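Local structure of probable glutathione reductase (Sinorhizobium meliloti, 4DNA) at residues 359-362 with 363-367; 219-223 with 224-228. The protein probably catalyses the NADPH-dependent reduction of glutathione disulfide to glutathione, working as a homodimer with one FAD and a redox-active disulfide in each subunit. All blocks are in the same frame, centred on the assembly; numbering follows the deposited sequence.

Overall arrangement
The two contacts are local and alike in kind: each lies where a helix ends and the chain turns into a strand. Interaction 2 comes first along the sequence, where helix 211-223 gives way to strand 227-229, an outermost strand of the four-stranded parallel sheet that also holds the strand leading to the predicted NAD(+)-binding loop. Interaction 1 follows at the end of helix 358-364, which runs into strand 367-375 of the antiparallel sheet, within the dimerisation region. The centres of interactions 1 and 2 are 31 Å apart and the nearest atoms of interactions 1 and 2 about 17 Å apart, so they do not touch. One shapes a crossover of the nucleotide-binding fold, the other a surface corner of the dimerisation domain.

Interaction 1 (359-362 with 363-367); sequences EEAA and RKFQE
Glu-359 and Arg-363 form an i to i+4 salt bridge on the outer side of helix 358-364, a short helix of the dimerisation domain that ends within the next two residues. Glu-359 OE2 lies 2.9 Å from Arg-363 NH1; the oxygen is met on its anti side, but from somewhat out of the carboxylate plane and along a bent N-H...O line. Carboxylate and guanidinium planes stand 76° apart, which gives a single-point contact and not a flat, two-bond pair. The side chains run next to each other in the same direction: Glu-359 is extended, with CG trans to the backbone N (chi1 170°), while Arg-363 bends at chi3 (-51°) and turns its head back along the helix. This bend lays one face of the guanidinium over Glu-359 O, 4.1 Å from the plane. Long, charged side chains suit this exposed surface, where they can pair without being buried.

Behind the pair run the i to i+4 backbone bonds of the helix. Arg-363 N makes a weak bond to Glu-359 O, Lys-364 N reaches Glu-360 O at 2.9 Å, and Phe-365 N reaches Ala-361 O, also at 2.9 Å. Phe-365 is the first residue to leave helical angles, yet its amide still completes this turn. Its ring lies beside the last turn, CD2 4.5 Å from Ala-361 CB, and Lys-364 CG sits over one ring face, 3.8 Å above the plane.

On the inner side small residues are what fit: the methyls of Ala-361 and Ala-362 let the helix sit close to the antiparallel sheet, the first touching Val-394 and Ile-356, the second Val-456, while Phe-365 reaches Asn-396. Glu-360 turns its carboxylate back toward the start of the helix, where OE1 accepts a hydrogen bond from the backbone N of Thr-357.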
loop_
_atom_site.group_PDB
_atom_site.type_symbol
_atom_site.label_atom_id
_atom_site.label_comp_id
_atom_site.label_asym_id
_atom_site.label_seq_id
_atom_site.Cartn_x
_atom_site.Cartn_y
_atom_site.Cartn_z
ATOM N N GLU A 359 1.676 -23.649 -8.366
ATOM C CA GLU A 359 2.307 -24.931 -8.626
ATOM C C GLU A 359 2.579 -25.753 -7.358
ATOM O O GLU A 359 2.433 -26.973 -7.371
ATOM C CB GLU A 359 3.597 -24.746 -9.423
ATOM C CG GLU A 359 4.446 -26.009 -9.530
ATOM C CD GLU A 359 5.764 -25.779 -10.253
ATOM O OE1 GLU A 359 6.036 -24.610 -10.640
ATOM O OE2 GLU A 359 6.533 -26.763 -10.432
ATOM N N GLU A 360 2.979 -25.095 -6.274
ATOM C CA GLU A 360 3.297 -25.808 -5.047
ATOM C C GLU A 360 2.024 -26.343 -4.416
ATOM O O GLU A 360 1.973 -27.494 -3.967
ATOM C CB GLU A 360 3.981 -24.901 -4.030
ATOM C CG GLU A 360 5.236 -24.154 -4.473
ATOM C CD GLU A 360 5.878 -23.416 -3.302
ATOM O OE1 GLU A 360 5.906 -22.154 -3.296
ATOM O OE2 GLU A 360 6.312 -24.113 -2.354
ATOM N N ALA A 361 0.999 -25.496 -4.380
ATOM C CA ALA A 361 -0.244 -25.835 -3.707
ATOM C C ALA A 361 -0.942 -26.968 -4.429
ATOM O O ALA A 361 -1.531 -27.843 -3.796
ATOM C CB ALA A 361 -1.148 -24.623 -3.606
ATOM N N ALA A 362 -0.858 -26.942 -5.760
ATOM C CA ALA A 362 -1.444 -27.971 -6.603
ATOM C C ALA A 362 -0.880 -29.335 -6.242
ATOM O O ALA A 362 -1.623 -30.310 -6.201
ATOM C CB ALA A 362 -1.210 -27.670 -8.078
ATOM N N ARG A 363 0.427 -29.386 -5.975
ATOM C CA ARG A 363 1.097 -30.613 -5.548
ATOM C C ARG A 363 0.785 -30.980 -4.097
ATOM O O ARG A 363 0.495 -32.132 -3.811
ATOM C CB ARG A 363 2.616 -30.519 -5.749
ATOM C CG ARG A 363 3.090 -30.679 -7.196
ATOM C CD ARG A 363 4.591 -30.948 -7.275
ATOM N NE ARG A 363 5.336 -29.953 -6.504
ATOM C CZ ARG A 363 6.026 -28.940 -7.032
ATOM N NH1 ARG A 363 6.104 -28.793 -8.357
ATOM N NH2 ARG A 363 6.648 -28.075 -6.232
ATOM N N LYS A 364 0.836 -30.001 -3.195
ATOM C CA LYS A 364 0.719 -30.245 -1.763
ATOM C C LYS A 364 -0.687 -30.632 -1.295
ATOM O O LYS A 364 -0.839 -31.427 -0.360
ATOM C CB LYS A 364 1.202 -29.010 -1.023
ATOM C CG LYS A 364 0.997 -28.999 0.480
ATOM C CD LYS A 364 1.817 -27.884 1.109
ATOM C CE LYS A 364 1.691 -27.924 2.626
ATOM N NZ LYS A 364 2.579 -26.911 3.242
ATOM N N PHE A 365 -1.706 -30.065 -1.945
ATOM C CA PHE A 365 -3.106 -30.300 -1.595
ATOM C C PHE A 365 -3.872 -30.917 -2.763
ATOM O O PHE A 365 -3.555 -30.640 -3.912
ATOM C CB PHE A 365 -3.757 -28.989 -1.198
ATOM C CG PHE A 365 -3.126 -28.336 -0.014
ATOM C CD1 PHE A 365 -3.166 -28.945 1.242
ATOM C CD2 PHE A 365 -2.504 -27.106 -0.136
ATOM C CE1 PHE A 365 -2.582 -28.346 2.348
ATOM C CE2 PHE A 365 -1.928 -26.496 0.977
ATOM C CZ PHE A 365 -1.968 -27.117 2.217
ATOM N N GLN A 366 -4.877 -31.742 -2.465
ATOM C CA GLN A 366 -5.616 -32.480 -3.500
ATOM C C GLN A 366 -6.504 -31.560 -4.323
ATOM O O GLN A 366 -6.717 -31.786 -5.516
ATOM C CB GLN A 366 -6.474 -33.584 -2.861
ATOM C CG GLN A 366 -7.388 -34.332 -3.822
ATOM C CD GLN A 366 -7.835 -35.700 -3.316
ATOM O OE1 GLN A 366 -8.040 -35.914 -2.118
ATOM N NE2 GLN A 366 -8.000 -36.632 -4.236
ATOM N N GLU A 367 -7.006 -30.521 -3.662
ATOM C CA GLU A 367 -8.011 -29.635 -4.212
ATOM C C GLU A 367 -7.709 -28.217 -3.797
ATOM O O GLU A 367 -7.632 -27.911 -2.604
ATOM C CB GLU A 367 -9.373 -30.027 -3.671
ATOM C CG GLU A 367 -10.352 -30.502 -4.726
ATOM C CD GLU A 367 -11.279 -29.391 -5.202
ATOM O OE1 GLU A 367 -12.502 -29.630 -5.300
ATOM O OE2 GLU A 367 -10.791 -28.269 -5.470
#

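Interaction 2 (219-223 with 224-228); sequences AAMEE and KGIRI
The flat groups here are peptide carbonyls, and that of Met-221 (a selenomethionine) accepts two hydrogen bonds, one from each face. Lys-224 N stands over one face at 3.2 Å from Met-221 O, 66° out of the carbonyl plane, and Ile-226 N comes from the opposite face at 3.1 Å from the same Met-221 O, less steeply tilted. The Glu-222 carbonyl is also met from above its plane, where Gly-225 N lies 3.2 Å from Glu-222 O. Both steep approaches are i to i+3 pairings, as the last turn tightens.

Gly-225 allows the turn: with phi at 103°, any CB would jam against the preceding carbonyl oxygen. Beyond it the chain doubles back, and Ile-226 and Ile-228 meet the helix through apolar branches. Met-221 CE lies 4.1 Å from Ile-226 CD1, and Met-221 CB is 4.0 Å from Ile-228 CD1. The flexible, unbranched methionine side chain fills the buried angle between helix and strand, and also touches Ala-186 and Leu-198. On the outer side, one water donates to Glu-222 O and Ile-226 O; another joins Glu-222 OE1 to Ile-228 N.

Lys-224 lies along the helix end. With chi1 at 77°, its CG rests against both Ala-220 O and Met-221 O, 3.3 Å from the latter, and the extended chain carries NZ to Asn-187 OD1 and Gln-348 O. Shortening it to an alanine here would probably leave those two oxygens without their ammonium partner and strip the cover from the last turn.

Paired bonds from Ile-226 N to Met-221 O and from Gly-225 N to Glu-222 O, with glycine as C-prime residue, define a Schellman motif; here it closes helix 211-223 within the beta-alpha-beta unit from strand 195-199 to strand 227-229 of a Rossmann-type fold.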
loop_
_atom_site.group_PDB
_atom_site.type_symbol
_atom_site.label_atom_id
_atom_site.label_comp_id
_atom_site.label_asym_id
_atom_site.label_seq_id
_atom_site.Cartn_x
_atom_site.Cartn_y
_atom_site.Cartn_z
ATOM N N ALA A 219 6.198 -9.871 -19.175
ATOM C CA ALA A 219 5.385 -9.147 -20.147
ATOM C C ALA A 219 5.576 -7.634 -20.029
ATOM O O ALA A 219 5.931 -6.989 -21.005
ATOM C CB ALA A 219 3.914 -9.539 -20.036
ATOM N N ALA A 220 5.380 -7.087 -18.829
ATOM C CA ALA A 220 5.434 -5.638 -18.601
ATOM C C ALA A 220 6.802 -5.052 -18.917
ATOM O O ALA A 220 6.904 -3.941 -19.447
ATOM C CB ALA A 220 5.049 -5.313 -17.172
HETATM N N MSE A 221 7.842 -5.817 -18.596
HETATM C CA MSE A 221 9.224 -5.427 -18.852
HETATM C C MSE A 221 9.506 -5.295 -20.324
HETATM O O MSE A 221 9.977 -4.244 -20.756
HETATM C CB MSE A 221 10.189 -6.403 -18.187
HETATM C CG MSE A 221 10.435 -5.940 -16.751
HETATM SE SE MSE A 221 11.526 -7.238 -15.735
HETATM C CE MSE A 221 13.347 -6.586 -16.107
ATOM N N GLU A 222 9.217 -6.327 -21.118
ATOM C CA GLU A 222 9.560 -6.247 -22.539
ATOM C C GLU A 222 8.595 -5.371 -23.334
ATOM O O GLU A 222 8.970 -4.763 -24.338
ATOM C CB GLU A 222 9.819 -7.621 -23.168
ATOM C CG GLU A 222 8.624 -8.523 -23.403
ATOM C CD GLU A 222 9.029 -9.798 -24.141
ATOM O OE1 GLU A 222 10.253 -10.078 -24.216
ATOM O OE2 GLU A 222 8.135 -10.523 -24.648
ATOM N N GLU A 223 7.368 -5.276 -22.836
ATOM C CA GLU A 223 6.375 -4.318 -23.336
ATOM C C GLU A 223 6.916 -2.892 -23.250
ATOM O O GLU A 223 6.627 -2.077 -24.116
ATOM C CB GLU A 223 5.084 -4.423 -22.515
ATOM C CG GLU A 223 3.789 -4.235 -23.289
ATOM C CD GLU A 223 3.438 -2.775 -23.555
ATOM O OE1 GLU A 223 3.813 -1.895 -22.738
ATOM O OE2 GLU A 223 2.782 -2.505 -24.595
ATOM N N LYS A 224 7.715 -2.594 -22.220
ATOM C CA LYS A 224 8.209 -1.225 -22.025
ATOM C C LYS A 224 9.605 -0.958 -22.587
ATOM O O LYS A 224 10.160 0.119 -22.381
ATOM C CB LYS A 224 8.070 -0.760 -20.560
ATOM C CG LYS A 224 9.085 -1.295 -19.578
ATOM C CD LYS A 224 8.757 -0.821 -18.168
ATOM C CE LYS A 224 9.404 -1.713 -17.115
ATOM N NZ LYS A 224 9.454 -1.103 -15.753
ATOM N N GLY A 225 10.158 -1.922 -23.315
ATOM C CA GLY A 225 11.435 -1.715 -23.988
ATOM C C GLY A 225 12.623 -2.369 -23.315
ATOM O O GLY A 225 13.754 -1.919 -23.466
ATOM N N ILE A 226 12.386 -3.431 -22.559
ATOM C CA ILE A 226 13.506 -4.198 -22.026
ATOM C C ILE A 226 13.641 -5.508 -22.805
ATOM O O ILE A 226 12.682 -6.273 -22.940
ATOM C CB ILE A 226 13.411 -4.405 -20.493
ATOM C CG1 ILE A 226 13.279 -3.039 -19.794
ATOM C CG2 ILE A 226 14.624 -5.176 -19.987
ATOM C CD1 ILE A 226 13.139 -3.077 -18.285
ATOM N N ARG A 227 14.825 -5.735 -23.353
ATOM C CA ARG A 227 15.077 -6.954 -24.078
ATOM C C ARG A 227 15.383 -8.034 -23.053
ATOM O O ARG A 227 16.297 -7.880 -22.236
ATOM C CB ARG A 227 16.243 -6.770 -25.046
ATOM C CG ARG A 227 16.189 -7.702 -26.240
ATOM C CD ARG A 227 17.569 -7.904 -26.840
ATOM N NE ARG A 227 17.550 -8.906 -27.906
ATOM C CZ ARG A 227 18.590 -9.214 -28.687
ATOM N NH1 ARG A 227 19.763 -8.597 -28.533
ATOM N NH2 ARG A 227 18.461 -10.150 -29.628
ATOM N N ILE A 228 14.596 -9.105 -23.058
ATOM C CA ILE A 228 14.886 -10.239 -22.192
ATOM C C ILE A 228 15.261 -11.420 -23.056
ATOM O O ILE A 228 14.618 -11.689 -24.056
ATOM C CB ILE A 228 13.718 -10.617 -21.256
ATOM C CG1 ILE A 228 13.161 -9.375 -20.552
ATOM C CG2 ILE A 228 14.154 -11.667 -20.232
ATOM C CD1 ILE A 228 11.899 -9.660 -19.765
HETATM O O HOH W 1 11.522 -5.731 -25.945
HETATM O O HOH W 2 12.521 -8.794 -25.374
#